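PDB 4WES: nitrogenase molybdenum-iron protein alpha chain from Clostridium pasteurianum, which catalyses, with the beta chain and the partner iron protein, the ATP-dependent reduction of dinitrogen to ammonia at its bound molybdenum-iron cluster. Local coordinates for residues S22-I27 / E36-T41; K67-I72 / P136-V141; N211-Y216 / D256-Q261; D373-R378 / G428-E433. All coordinates share one frame; numbering follows the deposited sequence.

Contact 1. Residues S22-I27 / E36-T41; sequences SGHIVI and EIVANT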
loop_
_atom_site.group_PDB
_atom_site.type_symbol
_atom_site.label_atom_id
_atom_site.label_comp_id
_atom_site.label_asym_id
_atom_site.label_seq_id
_atom_site.Cartn_x
_atom_site.Cartn_y
_atom_site.Cartn_z
ATOM N N SER A 22 -15.557 12.788 -46.935
ATOM C CA SER A 22 -14.504 12.868 -47.917
ATOM C C SER A 22 -13.784 14.198 -47.849
ATOM O O SER A 22 -12.574 14.248 -47.959
ATOM C CB SER A 22 -15.068 12.682 -49.318
ATOM O OG SER A 22 -14.060 12.707 -50.307
ATOM N N GLY A 23 -14.528 15.287 -47.674
ATOM C CA GLY A 23 -13.894 16.589 -47.656
ATOM C C GLY A 23 -13.016 16.866 -46.458
ATOM O O GLY A 23 -12.199 17.788 -46.483
ATOM N N HIS A 24 -13.167 16.079 -45.388
ATOM C CA HIS A 24 -12.396 16.230 -44.147
ATOM C C HIS A 24 -11.047 15.507 -44.181
ATOM O O HIS A 24 -10.312 15.545 -43.193
ATOM C CB HIS A 24 -13.226 15.723 -42.976
ATOM C CG HIS A 24 -14.453 16.529 -42.726
ATOM N ND1 HIS A 24 -14.555 17.471 -41.712
ATOM C CD2 HIS A 24 -15.635 16.553 -43.378
ATOM C CE1 HIS A 24 -15.746 18.039 -41.764
ATOM N NE2 HIS A 24 -16.428 17.485 -42.757
ATOM N N ILE A 25 -10.759 14.827 -45.285
ATOM C CA ILE A 25 -9.542 14.017 -45.396
ATOM C C ILE A 25 -8.848 14.471 -46.672
ATOM O O ILE A 25 -9.446 14.415 -47.737
ATOM C CB ILE A 25 -9.878 12.514 -45.474
ATOM C CG1 ILE A 25 -10.648 12.081 -44.255
ATOM C CG2 ILE A 25 -8.592 11.702 -45.606
ATOM C CD1 ILE A 25 -11.332 10.748 -44.425
ATOM N N VAL A 26 -7.605 14.916 -46.563
ATOM C CA VAL A 26 -6.869 15.347 -47.728
ATOM C C VAL A 26 -5.445 14.865 -47.651
ATOM O O VAL A 26 -4.865 14.736 -46.568
ATOM C CB VAL A 26 -6.911 16.881 -47.964
ATOM C CG1 VAL A 26 -8.322 17.367 -48.262
ATOM C CG2 VAL A 26 -6.319 17.644 -46.789
ATOM N N ILE A 27 -4.878 14.580 -48.822
ATOM C CA ILE A 27 -3.485 14.162 -48.931
ATOM C C ILE A 27 -2.676 15.301 -49.564
ATOM O O ILE A 27 -3.021 15.788 -50.637
ATOM C CB ILE A 27 -3.351 12.836 -49.726
ATOM C CG1 ILE A 27 -4.081 11.678 -48.984
ATOM C CG2 ILE A 27 -1.886 12.492 -49.951
ATOM C CD1 ILE A 27 -4.219 10.376 -49.771
ATOM N N GLU A 36 -7.467 22.195 -50.146
ATOM C CA GLU A 36 -8.501 22.709 -49.264
ATOM C C GLU A 36 -9.157 21.571 -48.480
ATOM O O GLU A 36 -9.486 20.528 -49.057
ATOM C CB GLU A 36 -9.537 23.434 -50.109
ATOM C CG GLU A 36 -10.748 23.923 -49.391
ATOM C CD GLU A 36 -11.602 24.900 -50.210
ATOM O OE1 GLU A 36 -12.703 25.226 -49.690
ATOM O OE2 GLU A 36 -11.190 25.334 -51.331
ATOM N N ILE A 37 -9.364 21.810 -47.190
ATOM C CA ILE A 37 -10.005 20.843 -46.313
ATOM C C ILE A 37 -11.358 21.412 -45.906
ATOM O O ILE A 37 -11.561 22.644 -45.919
ATOM C CB ILE A 37 -9.108 20.513 -45.093
ATOM C CG1 ILE A 37 -9.497 19.175 -44.429
ATOM C CG2 ILE A 37 -9.084 21.661 -44.074
ATOM C CD1 ILE A 37 -8.454 18.650 -43.469
ATOM N N VAL A 38 -12.261 20.532 -45.496
ATOM C CA VAL A 38 -13.499 20.895 -44.817
ATOM C C VAL A 38 -13.244 20.724 -43.326
ATOM O O VAL A 38 -12.754 19.689 -42.902
ATOM C CB VAL A 38 -14.693 20.042 -45.284
ATOM C CG1 VAL A 38 -15.957 20.468 -44.529
ATOM C CG2 VAL A 38 -14.900 20.190 -46.779
ATOM N N ALA A 39 -13.572 21.753 -42.536
ATOM C CA ALA A 39 -13.331 21.744 -41.101
ATOM C C ALA A 39 -14.395 22.574 -40.402
ATOM O O ALA A 39 -15.105 23.364 -41.041
ATOM C CB ALA A 39 -11.950 22.296 -40.809
ATOM N N ASN A 40 -14.503 22.412 -39.087
ATOM C CA ASN A 40 -15.432 23.207 -38.294
ATOM C C ASN A 40 -16.865 23.101 -38.779
ATOM O O ASN A 40 -17.603 24.075 -38.819
ATOM C CB ASN A 40 -14.942 24.668 -38.230
ATOM C CG ASN A 40 -15.745 25.538 -37.261
ATOM O OD1 ASN A 40 -15.959 26.760 -37.539
ATOM N ND2 ASN A 40 -16.166 24.986 -36.181
ATOM N N THR A 41 -17.266 21.882 -39.133
ATOM C CA THR A 41 -18.659 21.560 -39.412
ATOM C C THR A 41 -19.157 20.622 -38.329
ATOM O O THR A 41 -18.402 20.128 -37.491
ATOM C CB THR A 41 -18.839 20.938 -40.796
ATOM O OG1 THR A 41 -18.185 19.679 -40.841
ATOM C CG2 THR A 41 -18.278 21.826 -41.910
HETATM O O HOH W 1 -11.591 18.849 -48.989
#
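Gly23 and His24 occupy the two central positions of a type I beta turn that leads into strand 25-27, an outermost strand of a mixed sheet, and Val38 of the irregular segment 36-41 lies against this turn. One backbone bond pins the two segments together: Val38 N donates to Gly23 O (2.9 Å, N-H...O angle 160°), approaching from above the carbonyl plane. A water donates to Gly23 O at 2.8 Å and also to Glu36 O, at 2.7 Å. Gly23 O is thus gripped twice, and the water bridges the segments beside the direct bond.

The His24 ring lies against Val38 and Thr41. Val38 CB sits 4.0 Å from the centroid of the His24 ring, only 12° off its normal, a CH-pi contact over the centre of one face. With Val38 CG1 anti to the backbone N (chi1 180°), this methyl reaches the ring at His24 NE2, 3.5 Å away. Thr41 OG1 comes in the ring plane at the edge, 3.1 Å from His24 CE1. His24 ND1 hydrogen-bonds Asp442 OD2; Val38 O is also near ND1, but at an angle unsuited to a hydrogen bond. Farther along, Ile37 CD1 meets Val26 CG2 at 4.1 Å and also borders His24 O.

Backbone bonds of His24 and Val26 join the turn and strand to strand 439-441 and the adjoining Asp442. Helix 5-10 packs on Ile25, while Ile37 and Ala39 rest on Tyr375 of helix 372-376.

Contact 2. Residues K67-I72 / P136-V141; sequences KDMVHI and PAAIGV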
loop_
_atom_site.group_PDB
_atom_site.type_symbol
_atom_site.label_atom_id
_atom_site.label_comp_id
_atom_site.label_asym_id
_atom_site.label_seq_id
_atom_site.Cartn_x
_atom_site.Cartn_y
_atom_site.Cartn_z
ATOM N N LYS A 67 -6.932 31.894 -11.730
ATOM C CA LYS A 67 -6.897 31.163 -10.475
ATOM C C LYS A 67 -7.540 31.863 -9.305
ATOM O O LYS A 67 -7.810 31.232 -8.293
ATOM C CB LYS A 67 -5.442 30.829 -10.140
ATOM C CG LYS A 67 -4.590 32.062 -9.839
ATOM C CD LYS A 67 -3.108 31.809 -9.916
ATOM C CE LYS A 67 -2.344 33.100 -9.856
ATOM N NZ LYS A 67 -0.884 32.877 -9.925
ATOM N N ASP A 68 -7.732 33.191 -9.405
ATOM C CA ASP A 68 -8.320 33.962 -8.288
ATOM C C ASP A 68 -9.719 34.457 -8.638
ATOM O O ASP A 68 -10.279 35.312 -7.924
ATOM C CB ASP A 68 -7.405 35.093 -7.829
ATOM C CG ASP A 68 -7.095 36.105 -8.908
ATOM O OD1 ASP A 68 -7.464 35.916 -10.075
ATOM O OD2 ASP A 68 -6.449 37.088 -8.541
ATOM N N MET A 69 -10.304 33.866 -9.679
ATOM C CA MET A 69 -11.701 34.026 -10.025
ATOM C C MET A 69 -12.453 32.766 -9.642
ATOM O O MET A 69 -11.959 31.677 -9.937
ATOM C CB MET A 69 -11.768 34.337 -11.533
ATOM C CG MET A 69 -13.105 34.499 -12.202
ATOM S SD MET A 69 -12.822 35.212 -13.839
ATOM C CE MET A 69 -14.530 35.090 -14.427
ATOM N N VAL A 70 -13.608 32.898 -8.982
ATOM C CA VAL A 70 -14.443 31.719 -8.688
ATOM C C VAL A 70 -15.330 31.438 -9.895
ATOM O O VAL A 70 -16.117 32.266 -10.296
ATOM C CB VAL A 70 -15.271 31.916 -7.398
ATOM C CG1 VAL A 70 -16.363 30.857 -7.286
ATOM C CG2 VAL A 70 -14.369 31.890 -6.193
ATOM N N HIS A 71 -15.148 30.246 -10.486
ATOM C CA HIS A 71 -15.880 29.861 -11.681
ATOM C C HIS A 71 -17.043 28.946 -11.323
ATOM O O HIS A 71 -16.839 27.821 -10.904
ATOM C CB HIS A 71 -14.937 29.137 -12.662
ATOM C CG HIS A 71 -13.742 29.949 -13.022
ATOM N ND1 HIS A 71 -13.785 31.015 -13.882
ATOM C CD2 HIS A 71 -12.463 29.820 -12.615
ATOM C CE1 HIS A 71 -12.567 31.523 -13.970
ATOM N NE2 HIS A 71 -11.749 30.799 -13.232
ATOM N N ILE A 72 -18.263 29.474 -11.435
ATOM C CA ILE A 72 -19.465 28.733 -11.052
ATOM C C ILE A 72 -20.148 28.176 -12.283
ATOM O O ILE A 72 -20.606 28.931 -13.146
ATOM C CB ILE A 72 -20.471 29.606 -10.267
ATOM C CG1 ILE A 72 -19.804 30.262 -9.041
ATOM C CG2 ILE A 72 -21.670 28.761 -9.859
ATOM C CD1 ILE A 72 -20.736 31.199 -8.275
ATOM N N PRO A 136 -13.398 36.544 -3.901
ATOM C CA PRO A 136 -12.458 36.448 -5.005
ATOM C C PRO A 136 -12.306 37.781 -5.775
ATOM O O PRO A 136 -13.034 38.745 -5.517
ATOM C CB PRO A 136 -13.116 35.386 -5.886
ATOM C CG PRO A 136 -14.580 35.708 -5.707
ATOM C CD PRO A 136 -14.729 36.029 -4.249
ATOM N N ALA A 137 -11.416 37.798 -6.759
ATOM C CA ALA A 137 -11.241 38.967 -7.602
ATOM C C ALA A 137 -12.467 39.220 -8.476
ATOM O O ALA A 137 -12.778 40.349 -8.842
ATOM C CB ALA A 137 -10.007 38.798 -8.452
ATOM N N ALA A 138 -13.129 38.129 -8.860
ATOM C CA ALA A 138 -14.279 38.133 -9.780
ATOM C C ALA A 138 -14.942 36.784 -9.670
ATOM O O ALA A 138 -14.342 35.831 -9.162
ATOM C CB ALA A 138 -13.860 38.419 -11.205
ATOM N N ILE A 139 -16.156 36.718 -10.172
ATOM C CA ILE A 139 -16.916 35.467 -10.288
ATOM C C ILE A 139 -17.320 35.286 -11.722
ATOM O O ILE A 139 -17.725 36.244 -12.390
ATOM C CB ILE A 139 -18.135 35.486 -9.342
ATOM C CG1 ILE A 139 -17.644 35.519 -7.884
ATOM C CG2 ILE A 139 -19.077 34.303 -9.615
ATOM C CD1 ILE A 139 -18.722 35.765 -6.845
ATOM N N GLY A 140 -17.176 34.058 -12.236
ATOM C CA GLY A 140 -17.729 33.702 -13.534
ATOM C C GLY A 140 -18.925 32.784 -13.364
ATOM O O GLY A 140 -18.965 31.970 -12.443
ATOM N N VAL A 141 -19.891 32.908 -14.280
ATOM C CA VAL A 141 -21.065 32.061 -14.338
ATOM C C VAL A 141 -21.125 31.455 -15.721
ATOM O O VAL A 141 -21.139 32.192 -16.715
ATOM C CB VAL A 141 -22.341 32.862 -14.135
ATOM C CG1 VAL A 141 -23.550 31.941 -14.270
ATOM C CG2 VAL A 141 -22.312 33.570 -12.788
#
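Val70 O accepts from Gly140 N at 2.8 Å, and Gly140 O in turn accepts from Ile72 N, also at 2.8 Å and with a nearly straight N-H...O angle of 166°. Val70 N to Ala138 O (3.0 Å) continues the alternation that marks two parallel strands. Just ahead of this ladder, Ala137 N donates to Asp68 O at 3.0 Å, so the pairing reaches back into the loops that feed the strands.

On one face of the sheet the Met69 chain is extended, CG lying anti to the backbone N (chi1 177°), and Met69 CE ends against Gly140 N at 3.6 Å; with no side chain at Gly140, the methyl can settle onto the strand itself. On the face of Val70, Ile72 and Ile139, Ile72 CD1 meets Ile139 CG2 at 3.8 Å, and Val70 CG2 touches CB of Pro136, ahead of the strand, at 3.7 Å.

Strand 69-74 leads toward Cys79, a ligand of the [8Fe-7S] cluster, and Ile72 also packs on Leu15 of the beta chain. The two strands are the central pair of a four-stranded parallel sheet, flanked by strands 106-107 and 169-172. Helix 120-134 packs on Val70, Ile72, Ile139 and Val141, and Tyr246 of helix 246-250 lies against Met69 and Ala138.

Contact 3. Residues N211-Y216 / D256-Q261; sequences NVLGEY and DLNLVQ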
loop_
_atom_site.group_PDB
_atom_site.type_symbol
_atom_site.label_atom_id
_atom_site.label_comp_id
_atom_site.label_asym_id
_atom_site.label_seq_id
_atom_site.Cartn_x
_atom_site.Cartn_y
_atom_site.Cartn_z
ATOM N N ASN A 211 2.920 39.776 -23.954
ATOM C CA ASN A 211 1.964 38.806 -23.423
ATOM C C ASN A 211 2.133 37.491 -24.168
ATOM O O ASN A 211 2.445 37.495 -25.348
ATOM C CB ASN A 211 0.527 39.214 -23.650
ATOM C CG ASN A 211 0.124 40.501 -22.957
ATOM O OD1 ASN A 211 0.563 40.810 -21.839
ATOM N ND2 ASN A 211 -0.701 41.290 -23.668
ATOM N N VAL A 212 1.904 36.374 -23.465
ATOM C CA VAL A 212 1.747 35.095 -24.127
ATOM C C VAL A 212 0.268 34.756 -24.178
ATOM O O VAL A 212 -0.373 34.565 -23.150
ATOM C CB VAL A 212 2.545 33.968 -23.480
ATOM C CG1 VAL A 212 2.462 32.696 -24.337
ATOM C CG2 VAL A 212 3.993 34.362 -23.265
ATOM N N LEU A 213 -0.287 34.777 -25.378
ATOM C CA LEU A 213 -1.709 34.535 -25.591
ATOM C C LEU A 213 -1.970 33.072 -25.976
ATOM O O LEU A 213 -1.260 32.516 -26.831
ATOM C CB LEU A 213 -2.257 35.420 -26.700
ATOM C CG LEU A 213 -2.201 36.944 -26.517
ATOM C CD1 LEU A 213 -2.962 37.614 -27.644
ATOM C CD2 LEU A 213 -2.706 37.371 -25.156
ATOM N N GLY A 214 -3.026 32.488 -25.416
ATOM C CA GLY A 214 -3.388 31.119 -25.767
ATOM C C GLY A 214 -2.366 30.131 -25.249
ATOM O O GLY A 214 -1.883 29.241 -25.972
ATOM N N GLU A 215 -2.049 30.278 -23.981
ATOM C CA GLU A 215 -1.117 29.419 -23.281
ATOM C C GLU A 215 -1.668 29.199 -21.881
ATOM O O GLU A 215 -1.950 30.178 -21.169
ATOM C CB GLU A 215 0.268 30.041 -23.227
ATOM C CG GLU A 215 1.202 29.358 -22.270
ATOM C CD GLU A 215 1.337 27.866 -22.482
ATOM O OE1 GLU A 215 1.389 27.129 -21.469
ATOM O OE2 GLU A 215 1.400 27.440 -23.665
ATOM N N TYR A 216 -1.826 27.923 -21.487
ATOM C CA TYR A 216 -2.639 27.591 -20.321
ATOM C C TYR A 216 -1.859 26.913 -19.205
ATOM O O TYR A 216 -2.419 26.419 -18.252
ATOM C CB TYR A 216 -3.889 26.837 -20.775
ATOM C CG TYR A 216 -4.627 27.636 -21.817
ATOM C CD1 TYR A 216 -5.457 28.681 -21.447
ATOM C CD2 TYR A 216 -4.459 27.385 -23.158
ATOM C CE1 TYR A 216 -6.081 29.470 -22.376
ATOM C CE2 TYR A 216 -5.102 28.157 -24.118
ATOM C CZ TYR A 216 -5.916 29.201 -23.731
ATOM O OH TYR A 216 -6.563 29.989 -24.660
ATOM N N ASP A 256 3.690 45.605 -25.458
ATOM C CA ASP A 256 4.042 45.995 -26.818
ATOM C C ASP A 256 3.944 44.905 -27.868
ATOM O O ASP A 256 3.899 45.226 -29.046
ATOM C CB ASP A 256 5.455 46.569 -26.842
ATOM C CG ASP A 256 5.489 47.973 -26.312
ATOM O OD1 ASP A 256 4.439 48.653 -26.341
ATOM O OD2 ASP A 256 6.520 48.397 -25.831
ATOM N N LEU A 257 3.896 43.631 -27.445
ATOM C CA LEU A 257 3.816 42.561 -28.419
ATOM C C LEU A 257 3.076 41.391 -27.819
ATOM O O LEU A 257 3.409 40.941 -26.717
ATOM C CB LEU A 257 5.235 42.120 -28.855
ATOM C CG LEU A 257 5.320 41.054 -29.966
ATOM C CD1 LEU A 257 4.764 41.572 -31.288
ATOM C CD2 LEU A 257 6.773 40.637 -30.102
ATOM N N ASN A 258 2.078 40.897 -28.565
ATOM C CA ASN A 258 1.369 39.670 -28.207
ATOM C C ASN A 258 1.983 38.477 -28.945
ATOM O O ASN A 258 2.251 38.547 -30.154
ATOM C CB ASN A 258 -0.109 39.783 -28.596
ATOM C CG ASN A 258 -0.939 40.520 -27.572
ATOM O OD1 ASN A 258 -0.716 40.358 -26.380
ATOM N ND2 ASN A 258 -1.984 41.209 -28.036
ATOM N N LEU A 259 2.198 37.396 -28.206
ATOM C CA LEU A 259 2.736 36.154 -28.755
ATOM C C LEU A 259 1.586 35.136 -28.768
ATOM O O LEU A 259 1.084 34.790 -27.718
ATOM C CB LEU A 259 3.874 35.642 -27.906
ATOM C CG LEU A 259 4.965 36.629 -27.500
ATOM C CD1 LEU A 259 6.004 35.955 -26.618
ATOM C CD2 LEU A 259 5.611 37.311 -28.669
ATOM N N VAL A 260 1.241 34.589 -29.912
ATOM C CA VAL A 260 0.108 33.676 -30.015
ATOM C C VAL A 260 0.607 32.241 -30.120
ATOM O O VAL A 260 1.132 31.832 -31.161
ATOM C CB VAL A 260 -0.790 34.064 -31.201
ATOM C CG1 VAL A 260 -1.864 33.024 -31.458
ATOM C CG2 VAL A 260 -1.430 35.431 -30.968
ATOM N N GLN A 261 0.457 31.485 -29.036
ATOM C CA GLN A 261 0.859 30.079 -29.001
ATOM C C GLN A 261 -0.261 29.206 -29.601
ATOM O O GLN A 261 -0.066 28.618 -30.644
ATOM C CB GLN A 261 1.225 29.648 -27.568
ATOM C CG GLN A 261 1.619 28.175 -27.414
ATOM C CD GLN A 261 2.872 27.826 -28.150
ATOM O OE1 GLN A 261 3.868 28.554 -28.060
ATOM N NE2 GLN A 261 2.860 26.691 -28.843
#
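Asn211 and Asn258 stand in register on neighbouring parallel strands, their side chains side by side and pointing the same way. Asn211 ND2 donates to Asn258 OD1 (2.9 Å, N-H...O angle 152°), the donor lying in the carbonyl plane and the two amide planes only 31° apart. Both chains place CG anti to the carbonyl carbon (chi1 -63° for Asn211), so the two CG atoms leave their strands in the same sense. Asn211 has further partners: ND2 also bonds Ala252 O, and OD1 accepts from Asn237 ND2.

Leu213, on the same face, crosses Asn258 obliquely and lays CD1 against the amide carbon CG of Asn258 at 3.5 Å. Leu259, whose side chain is on the other face with Val212, brings CG to 3.4 Å from Asn211 O, and its CD1 meets Val212 CG2. In the backbone, Leu213 N to Leu259 O (2.7 Å) and Gln261 N to Leu213 O (3.0 Å) carry the pairing to the corner at Gly214.

At that corner Gln261 CB touches Gly214 O at 3.5 Å. The glutamine chain then bends at chi2, and its amide turns away to bond Phe286 N and Asn285 OD1.

The side-chain amides of Asn211, Asn258 and Gln261 are buried, and all have hydrogen-bond partners, which should restrict their rotation. Gly214 shares a backbone bond with the cluster ligand Cys262, and Tyr216 touches the molybdenum-iron cluster, so this strand pairing continues directly into the cofactor pocket.

Contact 4. Residues D373-R378 / G428-E433; sequences DDYEGR and GGMMKE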
loop_
_atom_site.group_PDB
_atom_site.type_symbol
_atom_site.label_atom_id
_atom_site.label_comp_id
_atom_site.label_asym_id
_atom_site.label_seq_id
_atom_site.Cartn_x
_atom_site.Cartn_y
_atom_site.Cartn_z
ATOM N N ASP A 373 -8.437 27.837 -41.373
ATOM C CA ASP A 373 -7.244 28.661 -41.222
ATOM C C ASP A 373 -6.124 27.961 -40.449
ATOM O O ASP A 373 -4.920 28.249 -40.674
ATOM C CB ASP A 373 -7.540 30.061 -40.645
ATOM C CG ASP A 373 -8.560 30.079 -39.505
ATOM O OD1 ASP A 373 -9.622 29.447 -39.592
ATOM O OD2 ASP A 373 -8.294 30.846 -38.559
ATOM N N ASP A 374 -6.467 27.127 -39.468
ATOM C CA ASP A 374 -5.433 26.383 -38.744
ATOM C C ASP A 374 -4.764 25.334 -39.630
ATOM O O ASP A 374 -3.587 25.024 -39.443
ATOM C CB ASP A 374 -6.015 25.726 -37.509
ATOM C CG ASP A 374 -6.669 26.747 -36.593
ATOM O OD1 ASP A 374 -5.935 27.531 -35.962
ATOM O OD2 ASP A 374 -7.911 26.763 -36.576
ATOM N N TYR A 375 -5.536 24.718 -40.530
ATOM C CA TYR A 375 -4.990 23.738 -41.476
ATOM C C TYR A 375 -4.226 24.398 -42.611
ATOM O O TYR A 375 -3.117 23.966 -42.948
ATOM C CB TYR A 375 -6.110 22.887 -42.046
ATOM C CG TYR A 375 -6.755 21.880 -41.117
ATOM C CD1 TYR A 375 -6.152 20.657 -40.860
ATOM C CD2 TYR A 375 -7.974 22.136 -40.495
ATOM C CE1 TYR A 375 -6.751 19.686 -40.055
ATOM C CE2 TYR A 375 -8.593 21.187 -39.702
ATOM C CZ TYR A 375 -7.984 19.950 -39.481
ATOM O OH TYR A 375 -8.549 18.996 -38.699
ATOM N N GLU A 376 -4.827 25.406 -43.239
ATOM C CA GLU A 376 -4.408 25.964 -44.524
ATOM C C GLU A 376 -3.706 27.302 -44.421
ATOM O O GLU A 376 -3.144 27.788 -45.414
ATOM C CB GLU A 376 -5.622 26.119 -45.431
ATOM C CG GLU A 376 -6.392 24.832 -45.726
ATOM C CD GLU A 376 -7.651 25.040 -46.520
ATOM O OE1 GLU A 376 -7.592 25.828 -47.510
ATOM O OE2 GLU A 376 -8.700 24.441 -46.175
ATOM N N GLY A 377 -3.779 27.925 -43.254
ATOM C CA GLY A 377 -3.276 29.252 -43.019
ATOM C C GLY A 377 -4.311 30.347 -43.038
ATOM O O GLY A 377 -5.386 30.202 -43.638
ATOM N N ARG A 378 -4.027 31.438 -42.352
ATOM C CA ARG A 378 -4.967 32.541 -42.249
ATOM C C ARG A 378 -5.307 33.231 -43.563
ATOM O O ARG A 378 -6.331 33.929 -43.674
ATOM C CB ARG A 378 -4.470 33.582 -41.239
ATOM C CG ARG A 378 -4.589 33.130 -39.801
ATOM C CD ARG A 378 -4.032 34.160 -38.832
ATOM N NE ARG A 378 -4.758 35.422 -38.891
ATOM C CZ ARG A 378 -5.855 35.720 -38.197
ATOM N NH1 ARG A 378 -6.422 36.908 -38.364
ATOM N NH2 ARG A 378 -6.361 34.893 -37.303
ATOM N N GLY A 428 0.762 30.442 -40.852
ATOM C CA GLY A 428 0.771 29.650 -42.085
ATOM C C GLY A 428 -0.038 28.379 -42.061
ATOM O O GLY A 428 -0.320 27.826 -43.116
ATOM N N GLY A 429 -0.343 27.858 -40.873
ATOM C CA GLY A 429 -1.147 26.659 -40.742
ATOM C C GLY A 429 -0.324 25.387 -40.775
ATOM O O GLY A 429 0.868 25.376 -41.123
ATOM N N MET A 430 -0.958 24.289 -40.404
ATOM C CA MET A 430 -0.251 23.022 -40.216
ATOM C C MET A 430 0.196 22.370 -41.511
ATOM O O MET A 430 1.290 21.815 -41.574
ATOM C CB MET A 430 -1.144 22.088 -39.414
ATOM C CG MET A 430 -0.508 20.723 -39.140
ATOM S SD MET A 430 -1.374 19.769 -37.889
ATOM C CE MET A 430 -2.849 19.263 -38.783
ATOM N N MET A 431 -0.643 22.422 -42.545
ATOM C CA MET A 431 -0.345 21.700 -43.776
ATOM C C MET A 431 1.032 22.129 -44.354
ATOM O O MET A 431 1.799 21.297 -44.857
ATOM C CB MET A 431 -1.500 21.912 -44.767
ATOM C CG MET A 431 -1.703 20.834 -45.821
ATOM S SD MET A 431 -3.168 21.292 -46.764
ATOM C CE MET A 431 -4.594 20.853 -45.736
ATOM N N LYS A 432 1.323 23.432 -44.293
ATOM C CA LYS A 432 2.561 23.965 -44.861
ATOM C C LYS A 432 3.770 23.262 -44.287
ATOM O O LYS A 432 4.780 23.078 -44.994
ATOM C CB LYS A 432 2.694 25.459 -44.636
ATOM C CG LYS A 432 2.189 26.314 -45.779
ATOM C CD LYS A 432 0.996 27.159 -45.372
ATOM C CE LYS A 432 0.883 28.492 -46.086
ATOM N NZ LYS A 432 -0.159 29.273 -45.382
ATOM N N GLU A 433 3.693 22.879 -43.014
ATOM C CA GLU A 433 4.840 22.291 -42.339
ATOM C C GLU A 433 5.003 20.804 -42.623
ATOM O O GLU A 433 6.079 20.253 -42.427
ATOM C CB GLU A 433 4.709 22.543 -40.827
ATOM C CG GLU A 433 5.943 22.171 -40.028
ATOM C CD GLU A 433 6.054 22.899 -38.711
ATOM O OE1 GLU A 433 5.508 24.004 -38.594
ATOM O OE2 GLU A 433 6.734 22.344 -37.834
#
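Asp374 O accepts from Met430 N and Tyr375 O from Met431 N, each at 2.9 Å, with N-H...O angles of 155° and 162°. The two bonds join helix ends: carbonyls of the last turn of helix 372-376 meet N-H groups at the start of the short, weakly bonded helix 430-433. Such terminal carbonyls and N-H groups generally have no partner within their own helix, and here one set serves the other.

Glycines make the close approach possible. Gly377 leaves the helix with positive phi (100°), and its CA lies 4.1 Å from that of Gly429, while Gly429 CA comes to 3.2 Å from Asp374 O. Side chains add to the backbone pairing. Tyr375 and Met430 run side by side in the same direction, and the methionine, bent at chi3, brings its CE to 4.1 Å from Tyr375 CE1. Both residues also pack on Leu440 of strand 439-441, and Tyr375 OH bonds Asp442. Asp374, on the cofactor side, is held by His263 and Arg264, which follow the cluster ligand Cys262 in sequence.

At the more exposed margin Lys432 folds back over the end of the first helix. Its ammonium forms a salt bridge with Glu379, and Lys432 NZ adds a weak hydrogen bond to Glu376 O at 3.3 Å.

How the contacts relate
The contacts follow one another in series along the chain and are spread around the cofactor-binding subunit. Contacts 2 and 3 each join the two central strands of separate four-stranded parallel sheets, their centres about 22 Å apart. Contact 1 includes the outermost strand 25-27 of the mixed sheet, and contact 4 packs on its neighbour 439-441. These two touch: Ile37 N probably bonds Glu376 OE2 at 2.9 Å, although the centres of the two contacts lie about 13 Å apart. Contacts 1 and 2, about 38 Å apart between centres, fall on opposite sides of the chain's centre. Contacts 3 and 4, both near Cys262, bring a strand pair and helix ends close to the molybdenum-iron cluster.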